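Local atomic coordinates of IG hypothetical 16092 (PDB entry 1YQH), a protein that is of unknown function but belongs to the UPF0045 (DUF77) family of putative thiamine-binding proteins and assembles as a tetramer. Residues A[38-43]-A[49-54]; A[83-88]-A[92-97]. All blocks are in the same frame, centred on the assembly; numbering follows the deposited sequence.

Interaction 1 (A[38-43]-A[49-54])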
ATOM      1  N   GLY A  38     -13.674 -18.303  -7.924  1.00  9.83           N
ATOM      2  CA  GLY A  38     -13.065 -19.200  -8.915  1.00  9.87           C
ATOM      3  C   GLY A  38     -11.615 -18.907  -9.288  1.00  9.07           C
ATOM      4  O   GLY A  38     -10.983 -19.727  -9.948  1.00  9.64           O
ATOM      5  N   VAL A  39     -11.089 -17.735  -8.921  1.00  9.01           N
ATOM      6  CA  VAL A  39      -9.704 -17.394  -9.290  1.00  8.78           C
ATOM      7  C   VAL A  39      -8.721 -18.015  -8.331  1.00  8.99           C
ATOM      8  O   VAL A  39      -9.060 -18.275  -7.170  1.00  9.04           O
ATOM      9  CB  VAL A  39      -9.457 -15.845  -9.375  1.00  9.17           C
ATOM     10  CG1 VAL A  39     -10.529 -15.186 -10.249  1.00 10.22           C
ATOM     11  CG2 VAL A  39      -9.406 -15.225  -7.997  1.00 10.61           C
ATOM     12  N   ARG A  40      -7.511 -18.280  -8.820  1.00  8.80           N
ATOM     13  CA  ARG A  40      -6.429 -18.724  -7.945  1.00 10.14           C
ATOM     14  C   ARG A  40      -6.110 -17.639  -6.911  1.00  9.98           C
ATOM     15  O   ARG A  40      -5.989 -16.463  -7.253  1.00  9.60           O
ATOM     16  CB  ARG A  40      -5.179 -19.030  -8.758  1.00 10.28           C
ATOM     17  CG  ARG A  40      -4.046 -19.497  -7.865  1.00 12.17           C
ATOM     18  CD  ARG A  40      -2.873 -19.996  -8.636  1.00 17.46           C
ATOM     19  NE  ARG A  40      -1.772 -20.224  -7.710  1.00 17.00           N
ATOM     20  CZ  ARG A  40      -0.519 -20.452  -8.082  1.00 19.62           C
ATOM     21  NH1 ARG A  40      -0.194 -20.468  -9.365  1.00 20.21           N
ATOM     22  NH2 ARG A  40       0.411 -20.638  -7.159  1.00 19.83           N
ATOM     23  N   TYR A  41      -5.958 -18.035  -5.647  1.00  9.55           N
ATOM     24  CA  TYR A  41      -5.633 -17.072  -4.599  1.00  9.65           C
ATOM     25  C   TYR A  41      -4.817 -17.705  -3.477  1.00  9.93           C
ATOM     26  O   TYR A  41      -4.719 -18.930  -3.365  1.00  9.57           O
ATOM     27  CB  TYR A  41      -6.926 -16.473  -4.009  1.00  9.31           C
ATOM     28  CG  TYR A  41      -7.719 -17.468  -3.187  1.00  9.91           C
ATOM     29  CD1 TYR A  41      -8.701 -18.276  -3.782  1.00  9.83           C
ATOM     30  CD2 TYR A  41      -7.463 -17.631  -1.818  1.00  9.64           C
ATOM     31  CE1 TYR A  41      -9.429 -19.216  -3.005  1.00  9.00           C
ATOM     32  CE2 TYR A  41      -8.161 -18.560  -1.049  1.00  9.33           C
ATOM     33  CZ  TYR A  41      -9.136 -19.347  -1.652  1.00 10.33           C
ATOM     34  OH  TYR A  41      -9.810 -20.257  -0.888  1.00 11.28           O
ATOM     35  N   GLU A  42      -4.226 -16.847  -2.650  1.00  9.93           N
ATOM     36  CA  GLU A  42      -3.618 -17.276  -1.406  1.00 11.10           C
ATOM     37  C   GLU A  42      -3.794 -16.190  -0.364  1.00 11.46           C
ATOM     38  O   GLU A  42      -3.413 -15.042  -0.593  1.00 11.99           O
ATOM     39  CB  GLU A  42      -2.139 -17.570  -1.601  1.00 11.83           C
ATOM     40  CG  GLU A  42      -1.474 -18.152  -0.367  1.00 14.35           C
ATOM     41  CD  GLU A  42       0.006 -18.364  -0.591  1.00 16.66           C
ATOM     42  OE1 GLU A  42       0.422 -19.534  -0.664  1.00 21.64           O
ATOM     43  OE2 GLU A  42       0.740 -17.365  -0.737  1.00 17.28           O
ATOM     44  N   VAL A  43      -4.388 -16.565   0.761  1.00 11.06           N
ATOM     45  CA  VAL A  43      -4.558 -15.656   1.882  1.00 10.87           C
ATOM     46  C   VAL A  43      -3.247 -15.580   2.682  1.00 10.94           C
ATOM     47  O   VAL A  43      -2.702 -16.605   3.119  1.00 11.59           O
ATOM     48  CB  VAL A  43      -5.742 -16.090   2.784  1.00  9.95           C
ATOM     49  CG1 VAL A  43      -5.887 -15.125   3.964  1.00 11.30           C
ATOM     50  CG2 VAL A  43      -7.058 -16.128   1.969  1.00 10.25           C
ATOM     51  N   THR A  49      -3.446 -12.643  -2.027  1.00  9.40           N
ATOM     52  CA  THR A  49      -2.934 -12.595  -3.396  1.00  9.80           C
ATOM     53  C   THR A  49      -3.963 -13.228  -4.328  1.00  8.76           C
ATOM     54  O   THR A  49      -4.534 -14.262  -3.975  1.00  9.54           O
ATOM     55  CB  THR A  49      -1.611 -13.379  -3.509  1.00 10.36           C
ATOM     56  OG1 THR A  49      -0.682 -12.869  -2.546  1.00 13.59           O
ATOM     57  CG2 THR A  49      -1.017 -13.231  -4.926  1.00  9.82           C
ATOM     58  N   LEU A  50      -4.171 -12.604  -5.492  1.00  9.48           N
ATOM     59  CA  LEU A  50      -5.042 -13.096  -6.566  1.00  9.02           C
ATOM     60  C   LEU A  50      -4.285 -13.172  -7.889  1.00  9.77           C
ATOM     61  O   LEU A  50      -3.369 -12.379  -8.140  1.00  9.48           O
ATOM     62  CB  LEU A  50      -6.239 -12.152  -6.766  1.00  9.68           C
ATOM     63  CG  LEU A  50      -7.047 -11.730  -5.539  1.00 10.20           C
ATOM     64  CD1 LEU A  50      -8.096 -10.677  -5.891  1.00 11.50           C
ATOM     65  CD2 LEU A  50      -7.713 -12.955  -4.887  1.00 12.43           C
ATOM     66  N   GLU A  51      -4.682 -14.115  -8.746  1.00  9.11           N
ATOM     67  CA  GLU A  51      -4.123 -14.193 -10.088  1.00 10.00           C
ATOM     68  C   GLU A  51      -5.276 -14.358 -11.066  1.00 10.03           C
ATOM     69  O   GLU A  51      -6.185 -15.131 -10.809  1.00  9.38           O
ATOM     70  CB  GLU A  51      -3.181 -15.396 -10.175  1.00 10.10           C
ATOM     71  CG  GLU A  51      -2.552 -15.608 -11.537  1.00 11.35           C
ATOM     72  CD  GLU A  51      -1.727 -16.884 -11.584  1.00 11.59           C
ATOM     73  OE1 GLU A  51      -0.603 -16.886 -11.063  1.00 11.91           O
ATOM     74  OE2 GLU A  51      -2.200 -17.891 -12.136  1.00 15.25           O
ATOM     75  N   GLY A  52      -5.238 -13.625 -12.176  1.00 10.49           N
ATOM     76  CA  GLY A  52      -6.278 -13.754 -13.195  1.00 10.70           C
ATOM     77  C   GLY A  52      -6.464 -12.489 -14.003  1.00 11.25           C
ATOM     78  O   GLY A  52      -5.551 -11.670 -14.120  1.00 10.99           O
ATOM     79  N   GLU A  53      -7.649 -12.357 -14.583  1.00 10.86           N
ATOM     80  CA  GLU A  53      -7.959 -11.231 -15.458  1.00 11.36           C
ATOM     81  C   GLU A  53      -8.155  -9.938 -14.656  1.00 10.74           C
ATOM     82  O   GLU A  53      -8.848  -9.924 -13.638  1.00 10.61           O
ATOM     83  CB  GLU A  53      -9.228 -11.560 -16.233  1.00 12.05           C
ATOM     84  CG  GLU A  53      -9.686 -10.479 -17.166  1.00 15.51           C
ATOM     85  CD  GLU A  53     -11.124 -10.676 -17.624  1.00 19.68           C
ATOM     86  OE1 GLU A  53     -11.561 -11.849 -17.788  1.00 22.30           O
ATOM     87  OE2 GLU A  53     -11.813  -9.655 -17.829  1.00 21.21           O
ATOM     88  N   LEU A  54      -7.548  -8.847 -15.125  1.00 10.61           N
ATOM     89  CA  LEU A  54      -7.601  -7.576 -14.390  1.00 10.77           C
ATOM     90  C   LEU A  54      -9.009  -7.182 -13.922  1.00 10.82           C
ATOM     91  O   LEU A  54      -9.200  -6.937 -12.745  1.00 10.73           O
ATOM     92  CB  LEU A  54      -7.004  -6.439 -15.232  1.00 11.46           C
ATOM     93  CG  LEU A  54      -7.005  -5.033 -14.593  1.00 11.38           C
ATOM     94  CD1 LEU A  54      -6.199  -4.973 -13.273  1.00 13.35           C
ATOM     95  CD2 LEU A  54      -6.497  -4.016 -15.599  1.00 11.92           C
TER
HETATM   96  O   HOH W   1      -7.003 -17.607 -11.585  1.00 12.03           O
HETATM   97  O   HOH W   2      -1.460 -20.551 -11.806  1.00 28.37           O
HETATM   98  O   HOH W   3      -0.925 -13.014   0.149  1.00  9.56           O
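Thr49 and Glu42 are joined by two backbone hydrogen bonds: Thr49 N donates to Glu42 O at 2.8 Å, and Glu42 N returns a bond to Thr49 O. A water linking Thr49 OG1 to Glu42 O gives that carbonyl a further donor. Thr49 O also lies 3.1 Å from Tyr41 CA, a CA-H...O contact. At Leu50, paired with Tyr41 in a non-hydrogen-bonded site, the side chains reach the helix-covered face of the sheet. Leu50 CD2 meets Tyr41 CB at 3.7 Å and lies more loosely beside Val39 CG2. With chi1 at 70°, the Tyr41 ring swings between its own backbone N and carbonyl carbon, away from Leu50 and onto Val34 and Gln35 of helix 23-36, while Leu50 packs on Val34 and on Leu57 of helix 54-70. These strands form a beta hairpin, with 40-43 at the edge of the antiparallel four-stranded sheet and 48-52 next to strand 8-17; the fold is an alpha/beta sandwich of ferredoxin-like topology. Glu51 N binds Arg40 O at 3.1 Å. On the other face the extended side chains of Arg40 and Glu51 converge, guanidinium and carboxylate planes turned 70° apart. Glu51 OE1 stands well out of the guanidinium plane, 4.0 Å from Arg40 NH1, so this long salt bridge is one of charge alone; a water bridges Arg40 NH1 to Glu51 OE2. The stronger partners are Asp93 for Arg40 and the Ile92 amide for Glu51. Where the strands diverge, another water spans Glu51 O and Arg40 N, and Val39 CB approaches Glu51 O at 3.6 Å.

Interaction 2 (A[83-88]-A[92-97])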
ATOM      1  N   HIS A  83       0.430  -6.026 -10.147  1.00  9.59           N
ATOM      2  CA  HIS A  83       1.561  -6.192 -11.059  1.00  9.99           C
ATOM      3  C   HIS A  83       0.985  -6.349 -12.455  1.00  9.91           C
ATOM      4  O   HIS A  83       0.362  -7.363 -12.783  1.00 10.24           O
ATOM      5  CB  HIS A  83       2.414  -7.425 -10.693  1.00  9.88           C
ATOM      6  CG  HIS A  83       3.746  -7.447 -11.380  1.00 10.41           C
ATOM      7  ND1 HIS A  83       4.855  -8.057 -10.837  1.00 12.15           N
ATOM      8  CD2 HIS A  83       4.143  -6.927 -12.566  1.00 12.33           C
ATOM      9  CE1 HIS A  83       5.878  -7.924 -11.666  1.00 13.14           C
ATOM     10  NE2 HIS A  83       5.475  -7.237 -12.719  1.00 10.86           N
ATOM     11  N   TYR A  84       1.178  -5.311 -13.267  1.00  9.81           N
ATOM     12  CA  TYR A  84       0.552  -5.200 -14.571  1.00 10.13           C
ATOM     13  C   TYR A  84       1.632  -5.331 -15.645  1.00 10.56           C
ATOM     14  O   TYR A  84       2.554  -4.519 -15.709  1.00 10.62           O
ATOM     15  CB  TYR A  84      -0.150  -3.836 -14.647  1.00 10.59           C
ATOM     16  CG  TYR A  84      -0.962  -3.593 -15.891  1.00 11.72           C
ATOM     17  CD1 TYR A  84      -2.065  -4.398 -16.197  1.00 14.38           C
ATOM     18  CD2 TYR A  84      -0.647  -2.539 -16.750  1.00 12.52           C
ATOM     19  CE1 TYR A  84      -2.821  -4.169 -17.342  1.00 14.93           C
ATOM     20  CE2 TYR A  84      -1.405  -2.303 -17.906  1.00 14.09           C
ATOM     21  CZ  TYR A  84      -2.489  -3.123 -18.182  1.00 13.61           C
ATOM     22  OH  TYR A  84      -3.252  -2.898 -19.314  1.00 15.71           O
ATOM     23  N   ARG A  85       1.524  -6.368 -16.471  1.00 10.11           N
ATOM     24  CA  ARG A  85       2.464  -6.609 -17.566  1.00 10.52           C
ATOM     25  C   ARG A  85       1.639  -7.179 -18.716  1.00 10.96           C
ATOM     26  O   ARG A  85       1.682  -8.386 -18.966  1.00 11.43           O
ATOM     27  CB  ARG A  85       3.553  -7.593 -17.140  1.00 10.48           C
ATOM     28  CG  ARG A  85       4.670  -7.801 -18.167  1.00 10.53           C
ATOM     29  CD  ARG A  85       5.455  -9.056 -17.829  1.00 13.32           C
ATOM     30  NE  ARG A  85       6.266  -8.892 -16.621  1.00 14.94           N
ATOM     31  CZ  ARG A  85       6.587  -9.878 -15.780  1.00 15.27           C
ATOM     32  NH1 ARG A  85       6.157 -11.120 -15.994  1.00 15.89           N
ATOM     33  NH2 ARG A  85       7.357  -9.624 -14.733  1.00 14.70           N
ATOM     34  N   PRO A  86       0.852  -6.313 -19.378  1.00 11.10           N
ATOM     35  CA  PRO A  86      -0.161  -6.765 -20.345  1.00 11.53           C
ATOM     36  C   PRO A  86       0.394  -7.488 -21.570  1.00 11.83           C
ATOM     37  O   PRO A  86      -0.350  -8.232 -22.223  1.00 12.96           O
ATOM     38  CB  PRO A  86      -0.883  -5.465 -20.729  1.00 12.09           C
ATOM     39  CG  PRO A  86       0.132  -4.381 -20.480  1.00 11.28           C
ATOM     40  CD  PRO A  86       0.847  -4.841 -19.239  1.00 11.19           C
ATOM     41  N   SER A  87       1.675  -7.294 -21.880  1.00 12.03           N
ATOM     42  CA  SER A  87       2.274  -7.967 -23.044  1.00 12.11           C
ATOM     43  C   SER A  87       2.245  -9.483 -22.867  1.00 12.10           C
ATOM     44  O   SER A  87       1.684 -10.198 -23.696  1.00 12.73           O
ATOM     45  CB  SER A  87       3.706  -7.488 -23.294  1.00 11.93           C
ATOM     46  OG  SER A  87       4.516  -7.716 -22.147  1.00 11.72           O
ATOM     47  N   THR A  88       2.841  -9.975 -21.786  1.00 12.12           N
ATOM     48  CA  THR A  88       3.053 -11.419 -21.626  1.00 12.34           C
ATOM     49  C   THR A  88       2.478 -11.972 -20.322  1.00 12.24           C
ATOM     50  O   THR A  88       2.514 -13.189 -20.083  1.00 11.51           O
ATOM     51  CB  THR A  88       4.536 -11.763 -21.708  1.00 12.47           C
ATOM     52  OG1 THR A  88       5.245 -10.951 -20.763  1.00 14.03           O
ATOM     53  CG2 THR A  88       5.066 -11.494 -23.126  1.00 13.28           C
ATOM     54  N   ILE A  92       1.765 -15.776 -10.165  1.00 12.21           N
ATOM     55  CA  ILE A  92       2.259 -15.995  -8.818  1.00 12.19           C
ATOM     56  C   ILE A  92       3.539 -16.841  -8.871  1.00 12.59           C
ATOM     57  O   ILE A  92       4.555 -16.508  -8.255  1.00 12.44           O
ATOM     58  CB  ILE A  92       1.197 -16.687  -7.948  1.00 11.53           C
ATOM     59  CG1 ILE A  92       0.023 -15.723  -7.701  1.00 11.72           C
ATOM     60  CG2 ILE A  92       1.823 -17.177  -6.622  1.00 11.03           C
ATOM     61  CD1 ILE A  92      -1.239 -16.346  -7.045  1.00 12.09           C
ATOM     62  N   ASP A  93       3.476 -17.930  -9.624  1.00 13.67           N
ATOM     63  CA  ASP A  93       4.586 -18.885  -9.652  1.00 14.93           C
ATOM     64  C   ASP A  93       5.896 -18.252 -10.111  1.00 15.56           C
ATOM     65  O   ASP A  93       6.947 -18.558  -9.569  1.00 14.91           O
ATOM     66  CB  ASP A  93       4.224 -20.112 -10.485  1.00 15.56           C
ATOM     67  CG  ASP A  93       3.190 -20.994  -9.801  1.00 17.70           C
ATOM     68  OD1 ASP A  93       2.956 -20.820  -8.593  1.00 20.49           O
ATOM     69  OD2 ASP A  93       2.614 -21.884 -10.465  1.00 22.20           O
ATOM     70  N   GLU A  94       5.838 -17.338 -11.082  1.00 16.34           N
ATOM     71  CA  GLU A  94       7.074 -16.754 -11.581  1.00 17.83           C
ATOM     72  C   GLU A  94       7.750 -15.900 -10.512  1.00 18.31           C
ATOM     73  O   GLU A  94       8.972 -15.782 -10.492  1.00 18.77           O
ATOM     74  CB  GLU A  94       6.832 -15.962 -12.865  1.00 18.51           C
ATOM     75  CG  GLU A  94       6.586 -14.505 -12.657  1.00 20.35           C
ATOM     76  CD  GLU A  94       6.416 -13.787 -13.967  1.00 23.39           C
ATOM     77  OE1 GLU A  94       5.340 -13.934 -14.580  1.00 24.81           O
ATOM     78  OE2 GLU A  94       7.360 -13.083 -14.374  1.00 24.74           O
ATOM     79  N   LYS A  95       6.953 -15.330  -9.610  1.00 18.34           N
ATOM     80  CA  LYS A  95       7.492 -14.457  -8.571  1.00 18.47           C
ATOM     81  C   LYS A  95       7.956 -15.186  -7.312  1.00 18.40           C
ATOM     82  O   LYS A  95       8.869 -14.710  -6.637  1.00 19.28           O
ATOM     83  CB  LYS A  95       6.498 -13.339  -8.249  1.00 18.50           C
ATOM     84  CG  LYS A  95       6.152 -12.535  -9.517  1.00 19.45           C
ATOM     85  CD  LYS A  95       5.435 -11.243  -9.236  1.00 20.33           C
ATOM     86  CE  LYS A  95       6.384 -10.174  -8.754  1.00 20.43           C
ATOM     87  NZ  LYS A  95       5.592  -9.046  -8.176  1.00 19.10           N
ATOM     88  N   VAL A  96       7.376 -16.349  -7.016  1.00 17.43           N
ATOM     89  CA  VAL A  96       7.672 -17.025  -5.740  1.00 17.42           C
ATOM     90  C   VAL A  96       8.459 -18.336  -5.835  1.00 17.21           C
ATOM     91  O   VAL A  96       8.895 -18.850  -4.815  1.00 16.36           O
ATOM     92  CB  VAL A  96       6.385 -17.292  -4.896  1.00 17.15           C
ATOM     93  CG1 VAL A  96       5.606 -16.011  -4.683  1.00 17.71           C
ATOM     94  CG2 VAL A  96       5.513 -18.373  -5.539  1.00 17.65           C
ATOM     95  N   TRP A  97       8.611 -18.894  -7.039  1.00 17.67           N
ATOM     96  CA  TRP A  97       9.144 -20.253  -7.150  1.00 19.00           C
ATOM     97  C   TRP A  97      10.532 -20.412  -6.529  1.00 19.25           C
ATOM     98  O   TRP A  97      10.812 -21.431  -5.902  1.00 19.24           O
ATOM     99  CB  TRP A  97       9.118 -20.759  -8.596  1.00 19.94           C
ATOM    100  CG  TRP A  97      10.171 -20.202  -9.487  1.00 20.75           C
ATOM    101  CD1 TRP A  97      10.073 -19.096 -10.273  1.00 21.83           C
ATOM    102  CD2 TRP A  97      11.477 -20.746  -9.717  1.00 22.28           C
ATOM    103  NE1 TRP A  97      11.243 -18.897 -10.963  1.00 22.59           N
ATOM    104  CE2 TRP A  97      12.123 -19.899 -10.643  1.00 22.38           C
ATOM    105  CE3 TRP A  97      12.169 -21.856  -9.216  1.00 23.04           C
ATOM    106  CZ2 TRP A  97      13.433 -20.127 -11.087  1.00 23.36           C
ATOM    107  CZ3 TRP A  97      13.475 -22.089  -9.662  1.00 22.73           C
ATOM    108  CH2 TRP A  97      14.090 -21.224 -10.587  1.00 22.97           C
TER
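His83 and Arg85 reach across to Lys95 and Glu94, tying the end of strand 75-84 to the short helix 92-96 that follows it. The helix belongs to a C-terminal extension that follows the last strand of the ferredoxin-like fold, and the contact is made by side chains alone, chiefly their polar ends, while the backbones stay well apart. The nearest CA atoms, those of His83 and Ile92, are 10.1 Å from each other. His83 presents the ND1 edge of its imidazole to Lys95. The lysine chain bends at chi3 (78°), which lays CE in the plane of the imidazole beside that edge and brings NZ close to the same plane. Lys95 NZ donates to His83 ND1 at 2.9 Å, so ND1 serves as acceptor, consistent with a ring proton on NE2, which binds Glu75 of the third subunit. The ring is thus fixed at both nitrogens, whereas the lysine ammonium has a stronger partner in the carbonyl of Ala45 of the second subunit.

Arg85 and Glu94 approach from opposite directions, the glutamate extended beyond CG from a strained first torsion of 94°. Their flat groups are not coplanar, and a single close bond carries the salt bridge instead of a two-pronged pair. The strongest partner of Glu94 OE2 is Tyr24 OH of the second subunit; Arg85 NH2 is shared between that same hydroxyl and Glu75 of the third subunit, a second salt bridge. Glu94 OE1 takes the amide of Thr91. Arg85 NH1 donates to the syn side of Glu94 OE2 at 2.8 Å with an N-H...O angle of 163°; OE2 lies close to the guanidinium plane, and the donor is tilted out of the carboxylate plane.

Interactions 1 and 2 follow one another along the chain, their centres about 12 Å apart, and both reach the same antiparallel sheet. Interaction 1 joins strands 40-43 and 48-52 at one side of it; interaction 2 starts from strand 75-84, outermost within this chain at the other side, and ends on helix 92-96. That helix returns to the hairpin: Ile92 N probably bonds Glu51 OE1 at 2.8 Å, Asp93 OD1 pairs with Arg40 NH2, and Ile92 CD1 packs on Thr49 CG2. The C-terminal segment thus passes from strand 75-84 to the hairpin, the two ends of the sheet within this chain. Both contacts touch the second subunit, and His83 and Tyr84 extend the sheet into the third, linking the fold to tetramer assembly.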